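Multicopper oxidase (Uncultured bacterium, PDB 4E9X) probably couples the one-electron oxidation of substrates to the reduction of dioxygen to water at bound copper ions, as multicopper oxidases do. Local coordinates at residues A2-E12 and D43-S54; V32-G42 and G117-Q128. All blocks are in the same frame, centred on the assembly; numbering follows the deposited sequence. Where two conformers were deposited one is given.

How the contacts relate
Contacts 1 and 2 are parallel strand pairs from two facing sheets of the N-terminal cupredoxin domain, their centres about 13 Å apart. The chain alternates between them: strand 36-40 of contact 2 is followed directly by strand 44-51 of contact 1. Side chains bridge the layers, with F6 CE2 3.8 Å from I37 CG2 and R4 CD 3.9 Å from V39 CG1. At the other end I10 CG2 of contact 1 packs 3.6 Å from M118 CE of contact 2. M118 belongs to the copper site formed with H57, C105 and H112, and the I10 side chain lies about 6 Å from a bound copper, so the two pairs meet beside a metal centre.

Contact 1 of 2, residues A2-E12 and D43-S54; sequences AEREFDMTIEE and DDVIVNVTNNTS
I10 lays its CG2 methyl against CG2 of T53, 3.7 Å away, while its CD1 reaches V49 CG1. The pair belongs to a Greek-key cupredoxin sheet: strands 3-12 and 44-51 run parallel, their axes 4.6 Å apart at a 16° angle, and backbone N-H groups from both sides bond across from D44 to N52. R4, F6, M8 and I10 share the face that also carries V45, V47 and V49; there F6 CD2 lies 4.3 Å from V47 CG2, which meets the ring at its edge. On the other face the N48 amide nitrogen donates to two carboxylates of strand 3-12: to E5 OE2 on the anti lone pair and, at 2.9 Å, to D7 OD1 nearly along its C-O bond, while OD1 is hydrogen-bonded to the T90 hydroxyl. N52 ND2 gives E11 OE2 a nearly straight bond (173°), and T9 OG1 donates to the same oxygen. E12 is extended beyond CG (chi2 -179°), which carries its carboxylate to the loop that follows strand 44-51. Its OE2 takes the S54 hydroxyl on the syn lone pair at 2.6 Å and S54 N from above the carboxylate plane at 2.9 Å. An alanine here would probably leave S54 OG and N without their shared acceptor and that loop freer to move. At the start, R4 NE makes a salt bridge to D43 OD2 at 2.8 Å: OD2 lies in the guanidinium plane, while NE stands well above the carboxylate plane.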
loop_
_atom_site.group_PDB
_atom_site.type_symbol
_atom_site.label_atom_id
_atom_site.label_comp_id
_atom_site.label_asym_id
_atom_site.label_seq_id
_atom_site.Cartn_x
_atom_site.Cartn_y
_atom_site.Cartn_z
ATOM N N ALA A 2 -3.679 -29.975 -22.918
ATOM C CA ALA A 2 -4.767 -30.006 -23.900
ATOM C C ALA A 2 -4.842 -28.688 -24.656
ATOM O O ALA A 2 -4.522 -27.636 -24.049
ATOM C CB ALA A 2 -6.128 -30.310 -23.274
ATOM N N GLU A 3 -5.315 -28.719 -25.897
ATOM C CA GLU A 3 -5.621 -27.440 -26.574
ATOM C C GLU A 3 -7.029 -26.968 -26.212
ATOM O O GLU A 3 -8.033 -27.685 -26.378
ATOM C CB GLU A 3 -5.471 -27.612 -28.084
ATOM C CG GLU A 3 -5.673 -26.352 -28.885
ATOM C CD GLU A 3 -5.652 -26.603 -30.406
ATOM O OE1 GLU A 3 -6.682 -26.399 -31.067
ATOM O OE2 GLU A 3 -4.589 -26.994 -30.930
ATOM N N ARG A 4 -7.134 -25.719 -25.730
ATOM C CA ARG A 4 -8.397 -25.132 -25.288
ATOM C C ARG A 4 -8.578 -23.815 -26.022
ATOM O O ARG A 4 -7.791 -22.915 -25.825
ATOM C CB ARG A 4 -8.452 -24.974 -23.768
ATOM C CG ARG A 4 -8.190 -26.292 -23.048
ATOM C CD ARG A 4 -8.633 -26.183 -21.604
ATOM N NE ARG A 4 -8.277 -27.439 -20.913
ATOM C CZ ARG A 4 -9.155 -28.456 -20.877
ATOM N NH1 ARG A 4 -10.356 -28.377 -21.447
ATOM N NH2 ARG A 4 -8.830 -29.576 -20.260
ATOM N N GLU A 5 -9.604 -23.796 -26.848
ATOM C CA GLU A 5 -9.883 -22.651 -27.708
ATOM C C GLU A 5 -11.209 -22.006 -27.322
ATOM O O GLU A 5 -12.212 -22.713 -27.198
ATOM C CB GLU A 5 -9.956 -23.147 -29.176
ATOM C CG GLU A 5 -10.251 -22.008 -30.126
ATOM C CD GLU A 5 -9.968 -22.344 -31.565
ATOM O OE1 GLU A 5 -9.536 -23.489 -31.838
ATOM O OE2 GLU A 5 -10.151 -21.486 -32.462
ATOM N N PHE A 6 -11.195 -20.691 -27.180
ATOM C CA PHE A 6 -12.302 -19.894 -26.719
ATOM C C PHE A 6 -12.626 -18.762 -27.657
ATOM O O PHE A 6 -11.688 -18.214 -28.229
ATOM C CB PHE A 6 -11.971 -19.290 -25.330
ATOM C CG PHE A 6 -11.596 -20.401 -24.350
ATOM C CD1 PHE A 6 -12.446 -21.454 -24.062
ATOM C CD2 PHE A 6 -10.392 -20.382 -23.705
ATOM C CE1 PHE A 6 -12.133 -22.443 -23.168
ATOM C CE2 PHE A 6 -10.046 -21.392 -22.812
ATOM C CZ PHE A 6 -10.911 -22.458 -22.532
ATOM N N ASP A 7 -13.901 -18.413 -27.769
ATOM C CA ASP A 7 -14.289 -17.288 -28.610
ATOM C C ASP A 7 -14.825 -16.191 -27.668
ATOM O O ASP A 7 -15.755 -16.465 -26.898
ATOM C CB ASP A 7 -15.345 -17.653 -29.641
ATOM C CG ASP A 7 -14.847 -18.561 -30.734
ATOM O OD1 ASP A 7 -13.750 -18.310 -31.318
ATOM O OD2 ASP A 7 -15.512 -19.573 -31.118
ATOM N N MET A 8 -14.203 -15.015 -27.687
ATOM C CA MET A 8 -14.647 -13.973 -26.774
ATOM C C MET A 8 -15.054 -12.746 -27.583
ATOM O O MET A 8 -14.524 -12.548 -28.684
ATOM C CB MET A 8 -13.563 -13.632 -25.752
ATOM C CG MET A 8 -13.978 -12.640 -24.659
ATOM S SD MET A 8 -12.562 -12.389 -23.521
ATOM C CE MET A 8 -11.800 -13.974 -23.915
ATOM N N THR A 9 -15.994 -11.966 -27.105
ATOM C CA THR A 9 -16.338 -10.700 -27.763
ATOM C C THR A 9 -16.115 -9.575 -26.723
ATOM O O THR A 9 -15.873 -9.835 -25.527
ATOM C CB THR A 9 -17.774 -10.579 -28.250
ATOM O OG1 THR A 9 -18.661 -10.613 -27.108
ATOM C CG2 THR A 9 -18.098 -11.768 -29.181
ATOM N N ILE A 10 -16.138 -8.367 -27.239
ATOM C CA ILE A 10 -16.039 -7.156 -26.467
ATOM C C ILE A 10 -17.304 -6.354 -26.786
ATOM O O ILE A 10 -17.511 -6.134 -27.994
ATOM C CB ILE A 10 -14.776 -6.322 -26.700
ATOM C CG1 ILE A 10 -13.508 -7.169 -26.753
ATOM C CG2 ILE A 10 -14.628 -5.272 -25.601
ATOM C CD1 ILE A 10 -12.257 -6.362 -27.091
ATOM N N GLU A 11 -18.092 -5.960 -25.813
ATOM C CA GLU A 11 -19.429 -5.403 -26.030
ATOM C C GLU A 11 -19.610 -4.092 -25.293
ATOM O O GLU A 11 -19.066 -3.935 -24.188
ATOM C CB GLU A 11 -20.520 -6.383 -25.524
ATOM C CG GLU A 11 -20.389 -7.765 -26.172
ATOM C CD GLU A 11 -20.750 -7.862 -27.638
ATOM O OE1 GLU A 11 -21.359 -6.934 -28.210
ATOM O OE2 GLU A 11 -20.393 -8.922 -28.274
ATOM N N GLU A 12 -20.409 -3.172 -25.854
ATOM C CA GLU A 12 -20.819 -1.989 -25.130
ATOM C C GLU A 12 -22.120 -2.327 -24.406
ATOM O O GLU A 12 -23.142 -2.577 -25.026
ATOM C CB GLU A 12 -21.057 -0.809 -26.094
ATOM C CG GLU A 12 -19.747 -0.384 -26.729
ATOM C CD GLU A 12 -19.817 0.785 -27.672
ATOM O OE1 GLU A 12 -20.908 1.369 -27.892
ATOM O OE2 GLU A 12 -18.737 1.166 -28.181
ATOM N N ASP A 43 -1.694 -26.353 -20.572
ATOM C CA ASP A 43 -2.622 -26.319 -21.689
ATOM C C ASP A 43 -2.161 -25.280 -22.696
ATOM O O ASP A 43 -1.516 -24.258 -22.386
ATOM C CB ASP A 43 -4.040 -25.997 -21.237
ATOM C CG ASP A 43 -4.746 -27.133 -20.504
ATOM O OD1 ASP A 43 -4.328 -28.305 -20.538
ATOM O OD2 ASP A 43 -5.783 -26.819 -19.887
ATOM N N ASP A 44 -2.510 -25.575 -23.968
ATOM C CA ASP A 44 -2.338 -24.614 -25.030
ATOM C C ASP A 44 -3.647 -23.863 -25.199
ATOM O O ASP A 44 -4.646 -24.469 -25.567
ATOM C CB ASP A 44 -1.982 -25.385 -26.302
ATOM C CG ASP A 44 -0.644 -26.089 -26.091
ATOM O OD1 ASP A 44 0.338 -25.433 -25.660
ATOM O OD2 ASP A 44 -0.586 -27.309 -26.346
ATOM N N VAL A 45 -3.616 -22.560 -24.945
ATOM C CA VAL A 45 -4.820 -21.727 -24.983
ATOM C C VAL A 45 -4.850 -20.937 -26.282
ATOM O O VAL A 45 -3.841 -20.360 -26.700
ATOM C CB VAL A 45 -4.820 -20.797 -23.760
ATOM C CG1 VAL A 45 -6.082 -19.940 -23.765
ATOM C CG2 VAL A 45 -4.759 -21.627 -22.508
ATOM N N ILE A 46 -6.043 -20.907 -26.877
ATOM C CA ILE A 46 -6.308 -20.081 -28.040
ATOM C C ILE A 46 -7.515 -19.227 -27.749
ATOM O O ILE A 46 -8.562 -19.775 -27.371
ATOM C CB ILE A 46 -6.552 -20.990 -29.272
ATOM C CG1 ILE A 46 -5.383 -21.944 -29.569
ATOM C CG2 ILE A 46 -6.890 -20.137 -30.488
ATOM C CD1 ILE A 46 -5.757 -23.066 -30.535
ATOM N N VAL A 47 -7.409 -17.913 -27.865
ATOM C CA VAL A 47 -8.563 -17.047 -27.615
ATOM C C VAL A 47 -8.775 -16.177 -28.862
ATOM O O VAL A 47 -7.892 -15.368 -29.247
ATOM C CB VAL A 47 -8.340 -16.163 -26.382
ATOM C CG1 VAL A 47 -9.622 -15.338 -26.162
ATOM C CG2 VAL A 47 -8.096 -16.974 -25.123
ATOM N N ASN A 48 -9.953 -16.331 -29.505
ATOM C CA ASN A 48 -10.296 -15.540 -30.679
ATOM C C ASN A 48 -11.176 -14.384 -30.199
ATOM O O ASN A 48 -12.257 -14.671 -29.648
ATOM C CB ASN A 48 -11.055 -16.373 -31.720
ATOM C CG ASN A 48 -10.327 -17.668 -32.082
ATOM O OD1 ASN A 48 -9.200 -17.592 -32.546
ATOM N ND2 ASN A 48 -10.961 -18.817 -31.867
ATOM N N VAL A 49 -10.709 -13.171 -30.370
ATOM C CA VAL A 49 -11.381 -12.008 -29.815
ATOM C C VAL A 49 -12.037 -11.180 -30.938
ATOM O O VAL A 49 -11.313 -10.807 -31.878
ATOM C CB VAL A 49 -10.363 -11.129 -29.064
ATOM C CG1 VAL A 49 -11.073 -9.913 -28.500
ATOM C CG2 VAL A 49 -9.614 -11.886 -27.977
ATOM N N THR A 50 -13.322 -10.890 -30.823
ATOM C CA THR A 50 -13.987 -9.944 -31.730
ATOM C C THR A 50 -14.427 -8.684 -30.998
ATOM O O THR A 50 -15.113 -8.729 -29.982
ATOM C CB THR A 50 -15.194 -10.597 -32.399
ATOM O OG1 THR A 50 -14.635 -11.680 -33.181
ATOM C CG2 THR A 50 -15.906 -9.633 -33.331
ATOM N N ASN A 51 -13.989 -7.566 -31.545
ATOM C CA ASN A 51 -14.310 -6.273 -30.927
ATOM C C ASN A 51 -15.629 -5.728 -31.477
ATOM O O ASN A 51 -15.639 -5.171 -32.594
ATOM C CB ASN A 51 -13.150 -5.307 -31.247
ATOM C CG ASN A 51 -13.349 -3.929 -30.641
ATOM O OD1 ASN A 51 -14.393 -3.704 -30.001
ATOM N ND2 ASN A 51 -12.369 -3.063 -30.805
ATOM N N ASN A 52 -16.731 -5.837 -30.739
ATOM C CA ASN A 52 -18.023 -5.313 -31.112
ATOM C C ASN A 52 -18.278 -3.955 -30.500
ATOM O O ASN A 52 -19.448 -3.606 -30.320
ATOM C CB ASN A 52 -19.159 -6.285 -30.804
ATOM C CG ASN A 52 -19.057 -7.553 -31.658
ATOM O OD1 ASN A 52 -18.693 -7.479 -32.804
ATOM N ND2 ASN A 52 -19.331 -8.710 -31.060
ATOM N N THR A 53 -17.230 -3.210 -30.250
ATOM C CA THR A 53 -17.407 -1.853 -29.687
ATOM C C THR A 53 -16.907 -0.828 -30.706
ATOM O O THR A 53 -16.431 -1.212 -31.778
ATOM C CB THR A 53 -16.672 -1.626 -28.354
ATOM O OG1 THR A 53 -15.265 -1.384 -28.653
ATOM C CG2 THR A 53 -16.749 -2.846 -27.479
ATOM N N SER A 54 -17.048 0.441 -30.371
ATOM C CA SER A 54 -16.679 1.562 -31.221
ATOM C C SER A 54 -15.236 2.006 -31.040
ATOM O O SER A 54 -14.875 2.943 -31.740
ATOM C CB SER A 54 -17.577 2.790 -30.914
ATOM O OG SER A 54 -17.505 3.070 -29.481
HETATM O O HOH W 1 -1.176 -28.939 -23.849
HETATM O O HOH W 2 -6.023 -30.109 -19.589
HETATM O O HOH W 3 -15.162 -14.063 -31.093
HETATM O O HOH W 4 -21.483 -4.168 -28.414
#

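Contact 2 of 2, residues V32-G42 and G117-Q128; sequences VPGPLIHVQEG and GMWGPLIVDPKQ
Strands 36-40 and 119-125 run parallel in a cupredoxin sheet, axes 4.6 Å apart at 19°, with backbone bonds from I37 N to P121 O through E41 N to D125 O, and a further bond from G34 N to W119 O. Just before strand 119-125, M118 is a ligand of the copper site with H57, C105 and H112. H38 crosses to D125: its NE2 donates to OD1 at 2.7 Å, with the oxygen in the ring plane but the nitrogen above the carboxylate plane, the two planes being 76° apart. With CG opposite the backbone N, chi1 -169° leans the imidazole across toward strand 119-125, where CD2 also packs on I123 CG2 at 3.6 Å. The opposite face is apolar, I37 CG2 meeting L122 CD1 at 3.5 Å. At the start V32 CG1 sits over one face of the W119 six-membered ring, a CH-pi contact 4.1 Å from its centroid, and P33, after a cis peptide, adds CB at CZ3. Past the strands E41, fully extended, brings OE1 to K127 N at 2.7 Å. D125 OD2 also accepts from Y305, whose ring meets H38 edge-to-face; the carboxylate, held through both oxygens, would probably favour a proton on H38 NE2 and fix how the imidazole is turned.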
loop_
_atom_site.group_PDB
_atom_site.type_symbol
_atom_site.label_atom_id
_atom_site.label_comp_id
_atom_site.label_asym_id
_atom_site.label_seq_id
_atom_site.Cartn_x
_atom_site.Cartn_y
_atom_site.Cartn_z
ATOM N N VAL A 32 -19.244 -7.832 -16.628
ATOM C CA VAL A 32 -18.158 -7.365 -15.780
ATOM C C VAL A 32 -18.359 -8.014 -14.402
ATOM O O VAL A 32 -19.461 -7.796 -13.863
ATOM C CB VAL A 32 -18.063 -5.867 -15.610
ATOM C CG1 VAL A 32 -16.832 -5.535 -14.768
ATOM C CG2 VAL A 32 -17.971 -5.174 -17.007
ATOM N N PRO A 33 -17.444 -8.781 -13.814
ATOM C CA PRO A 33 -16.184 -9.250 -14.389
ATOM C C PRO A 33 -16.404 -10.035 -15.703
ATOM O O PRO A 33 -17.510 -10.545 -15.977
ATOM C CB PRO A 33 -15.731 -10.265 -13.347
ATOM C CG PRO A 33 -16.364 -9.855 -12.033
ATOM C CD PRO A 33 -17.691 -9.270 -12.436
ATOM N N GLY A 34 -15.375 -10.047 -16.521
ATOM C CA GLY A 34 -15.385 -10.845 -17.734
ATOM C C GLY A 34 -15.514 -12.329 -17.369
ATOM O O GLY A 34 -15.426 -12.759 -16.204
ATOM N N PRO A 35 -15.712 -13.165 -18.401
ATOM C CA PRO A 35 -15.826 -14.626 -18.208
ATOM C C PRO A 35 -14.624 -15.213 -17.486
ATOM O O PRO A 35 -13.468 -14.794 -17.628
ATOM C CB PRO A 35 -15.917 -15.169 -19.636
ATOM C CG PRO A 35 -16.475 -14.001 -20.389
ATOM C CD PRO A 35 -15.802 -12.763 -19.834
ATOM N N LEU A 36 -14.931 -16.214 -16.656
ATOM C CA LEU A 36 -13.875 -16.983 -16.046
ATOM C C LEU A 36 -13.236 -17.900 -17.089
ATOM O O LEU A 36 -13.934 -18.666 -17.781
ATOM C CB LEU A 36 -14.472 -17.888 -14.940
ATOM C CG LEU A 36 -13.561 -19.009 -14.397
ATOM C CD1 LEU A 36 -12.343 -18.462 -13.643
ATOM C CD2 LEU A 36 -14.394 -19.893 -13.441
ATOM N N ILE A 37 -11.911 -17.918 -17.179
ATOM C CA ILE A 37 -11.172 -18.885 -17.995
ATOM C C ILE A 37 -10.421 -19.761 -17.008
ATOM O O ILE A 37 -9.654 -19.258 -16.188
ATOM C CB ILE A 37 -10.249 -18.182 -19.020
ATOM C CG1 ILE A 37 -11.018 -17.282 -19.954
ATOM C CG2 ILE A 37 -9.417 -19.248 -19.732
ATOM C CD1 ILE A 37 -10.124 -16.409 -20.861
ATOM N N HIS A 38 -10.658 -21.045 -17.054
ATOM C CA HIS A 38 -10.111 -21.992 -16.077
ATOM C C HIS A 38 -9.471 -23.117 -16.871
ATOM O O HIS A 38 -10.159 -23.851 -17.587
ATOM C CB HIS A 38 -11.238 -22.477 -15.148
ATOM C CG HIS A 38 -10.747 -23.226 -13.968
ATOM N ND1 HIS A 38 -11.602 -23.881 -13.084
ATOM C CD2 HIS A 38 -9.500 -23.414 -13.434
ATOM C CE1 HIS A 38 -10.877 -24.418 -12.102
ATOM N NE2 HIS A 38 -9.627 -24.181 -12.278
ATOM N N VAL A 39 -8.160 -23.244 -16.773
ATOM C CA VAL A 39 -7.404 -24.235 -17.541
ATOM C C VAL A 39 -6.406 -24.920 -16.633
ATOM O O VAL A 39 -6.286 -24.547 -15.450
ATOM C CB VAL A 39 -6.722 -23.577 -18.749
ATOM C CG1 VAL A 39 -7.734 -22.871 -19.661
ATOM C CG2 VAL A 39 -5.612 -22.580 -18.399
ATOM N N GLN A 40 -5.715 -25.922 -17.184
ATOM C CA GLN A 40 -4.675 -26.644 -16.447
ATOM C C GLN A 40 -3.285 -26.220 -16.879
ATOM O O GLN A 40 -3.069 -25.891 -18.069
ATOM C CB GLN A 40 -4.842 -28.150 -16.738
ATOM C CG GLN A 40 -4.060 -29.064 -15.832
ATOM C CD GLN A 40 -4.567 -30.499 -15.988
ATOM O OE1 GLN A 40 -5.117 -30.941 -17.001
ATOM N NE2 GLN A 40 -4.380 -31.271 -14.926
ATOM N N GLU A 41 -2.357 -26.260 -15.917
ATOM C CA GLU A 41 -0.958 -26.002 -16.240
ATOM C C GLU A 41 -0.541 -26.847 -17.433
ATOM O O GLU A 41 -0.799 -28.060 -17.543
ATOM C CB GLU A 41 -0.112 -26.433 -15.057
ATOM C CG GLU A 41 1.371 -26.206 -15.211
ATOM C CD GLU A 41 2.187 -26.675 -14.007
ATOM O OE1 GLU A 41 1.641 -27.183 -13.007
ATOM O OE2 GLU A 41 3.423 -26.468 -14.050
ATOM N N GLY A 42 0.087 -26.180 -18.416
ATOM C CA GLY A 42 0.566 -26.799 -19.650
ATOM C C GLY A 42 -0.445 -26.750 -20.780
ATOM O O GLY A 42 -0.088 -27.124 -21.902
ATOM N N GLY A 117 -14.389 -1.711 -16.858
ATOM C CA GLY A 117 -14.658 -3.090 -16.543
ATOM C C GLY A 117 -13.973 -4.097 -17.441
ATOM O O GLY A 117 -14.397 -5.238 -17.503
ATOM N N MET A 118 -12.876 -3.687 -18.128
ATOM C CA MET A 118 -12.238 -4.608 -19.096
ATOM C C MET A 118 -11.244 -5.528 -18.433
ATOM O O MET A 118 -10.020 -5.446 -18.624
ATOM C CB MET A 118 -11.529 -3.760 -20.177
ATOM C CG MET A 118 -12.542 -2.811 -20.876
ATOM S SD MET A 118 -11.980 -2.412 -22.555
ATOM C CE MET A 118 -12.160 -4.005 -23.384
ATOM N N TRP A 119 -11.784 -6.514 -17.684
ATOM C CA TRP A 119 -10.909 -7.441 -16.968
ATOM C C TRP A 119 -11.726 -8.646 -16.536
ATOM O O TRP A 119 -12.973 -8.597 -16.400
ATOM C CB TRP A 119 -10.325 -6.761 -15.713
ATOM C CG TRP A 119 -11.184 -5.793 -14.956
ATOM C CD1 TRP A 119 -11.158 -4.434 -15.050
ATOM C CD2 TRP A 119 -12.192 -6.119 -13.983
ATOM N NE1 TRP A 119 -12.082 -3.889 -14.203
ATOM C CE2 TRP A 119 -12.747 -4.887 -13.509
ATOM C CE3 TRP A 119 -12.662 -7.343 -13.440
ATOM C CZ2 TRP A 119 -13.768 -4.816 -12.535
ATOM C CZ3 TRP A 119 -13.676 -7.278 -12.474
ATOM C CH2 TRP A 119 -14.190 -6.048 -12.047
ATOM N N GLY A 120 -11.031 -9.747 -16.331
ATOM C CA GLY A 120 -11.631 -10.973 -15.836
ATOM C C GLY A 120 -10.540 -11.903 -15.352
ATOM O O GLY A 120 -9.364 -11.610 -15.479
ATOM N N PRO A 121 -10.953 -13.011 -14.700
ATOM C CA PRO A 121 -10.004 -13.930 -14.074
ATOM C C PRO A 121 -9.553 -15.079 -14.967
ATOM O O PRO A 121 -10.380 -15.604 -15.736
ATOM C CB PRO A 121 -10.809 -14.462 -12.855
ATOM C CG PRO A 121 -12.247 -14.506 -13.420
ATOM C CD PRO A 121 -12.376 -13.349 -14.416
ATOM N N LEU A 122 -8.282 -15.443 -14.833
ATOM C CA LEU A 122 -7.658 -16.556 -15.554
ATOM C C LEU A 122 -7.037 -17.486 -14.513
ATOM O O LEU A 122 -6.029 -17.120 -13.928
ATOM C CB LEU A 122 -6.670 -16.024 -16.601
ATOM C CG LEU A 122 -5.760 -17.076 -17.240
ATOM C CD1 LEU A 122 -6.524 -18.171 -17.990
ATOM C CD2 LEU A 122 -4.760 -16.371 -18.189
ATOM N N ILE A 123 -7.640 -18.649 -14.314
ATOM C CA ILE A 123 -7.178 -19.542 -13.246
ATOM C C ILE A 123 -6.474 -20.701 -13.907
ATOM O O ILE A 123 -7.087 -21.428 -14.697
ATOM C CB ILE A 123 -8.353 -20.024 -12.380
ATOM C CG1 ILE A 123 -9.125 -18.831 -11.781
ATOM C CG2 ILE A 123 -7.848 -21.001 -11.345
ATOM C CD1 ILE A 123 -8.255 -17.847 -10.968
ATOM N N VAL A 124 -5.209 -20.897 -13.568
ATOM C CA VAL A 124 -4.413 -22.003 -14.095
ATOM C C VAL A 124 -4.189 -22.993 -12.952
ATOM O O VAL A 124 -3.479 -22.671 -11.996
ATOM C CB VAL A 124 -3.086 -21.507 -14.721
ATOM C CG1 VAL A 124 -2.272 -22.718 -15.221
ATOM C CG2 VAL A 124 -3.349 -20.519 -15.874
ATOM N N ASP A 125 -4.773 -24.181 -13.066
ATOM C CA ASP A 125 -4.575 -25.169 -12.000
ATOM C C ASP A 125 -3.182 -25.767 -12.030
ATOM O O ASP A 125 -2.807 -26.338 -13.076
ATOM C CB ASP A 125 -5.569 -26.316 -12.087
ATOM C CG ASP A 125 -6.978 -26.008 -11.633
ATOM O OD1 ASP A 125 -7.246 -24.852 -11.234
ATOM O OD2 ASP A 125 -7.830 -26.930 -11.688
ATOM N N PRO A 126 -2.425 -25.758 -10.953
ATOM C CA PRO A 126 -1.145 -26.447 -10.972
ATOM C C PRO A 126 -1.352 -27.963 -11.116
ATOM O O PRO A 126 -2.275 -28.552 -10.545
ATOM C CB PRO A 126 -0.541 -26.199 -9.595
ATOM C CG PRO A 126 -1.503 -25.338 -8.842
ATOM C CD PRO A 126 -2.730 -25.092 -9.651
ATOM N N LYS A 127 -0.399 -28.586 -11.846
ATOM C CA LYS A 127 -0.414 -30.059 -11.796
ATOM C C LYS A 127 -0.095 -30.540 -10.389
ATOM O O LYS A 127 -0.600 -31.630 -10.004
ATOM C CB LYS A 127 0.600 -30.502 -12.827
ATOM C CG LYS A 127 0.208 -30.276 -14.274
ATOM C CD LYS A 127 1.418 -30.497 -15.206
ATOM C CE LYS A 127 1.061 -30.430 -16.665
ATOM N NZ LYS A 127 2.205 -30.249 -17.619
ATOM N N GLN A 128 0.684 -29.794 -9.599
ATOM C CA GLN A 128 0.882 -30.159 -8.202
ATOM C C GLN A 128 0.602 -29.046 -7.191
ATOM O O GLN A 128 1.364 -28.170 -6.759
ATOM C CB GLN A 128 2.319 -30.675 -8.004
ATOM C CG GLN A 128 2.536 -31.926 -8.838
ATOM C CD GLN A 128 1.866 -33.191 -8.331
ATOM O OE1 GLN A 128 1.204 -33.247 -7.283
ATOM N NE2 GLN A 128 2.024 -34.267 -9.106
HETATM O O HOH W 5 -4.623 -30.506 -12.248
HETATM O O HOH W 6 2.481 -28.012 -10.613
#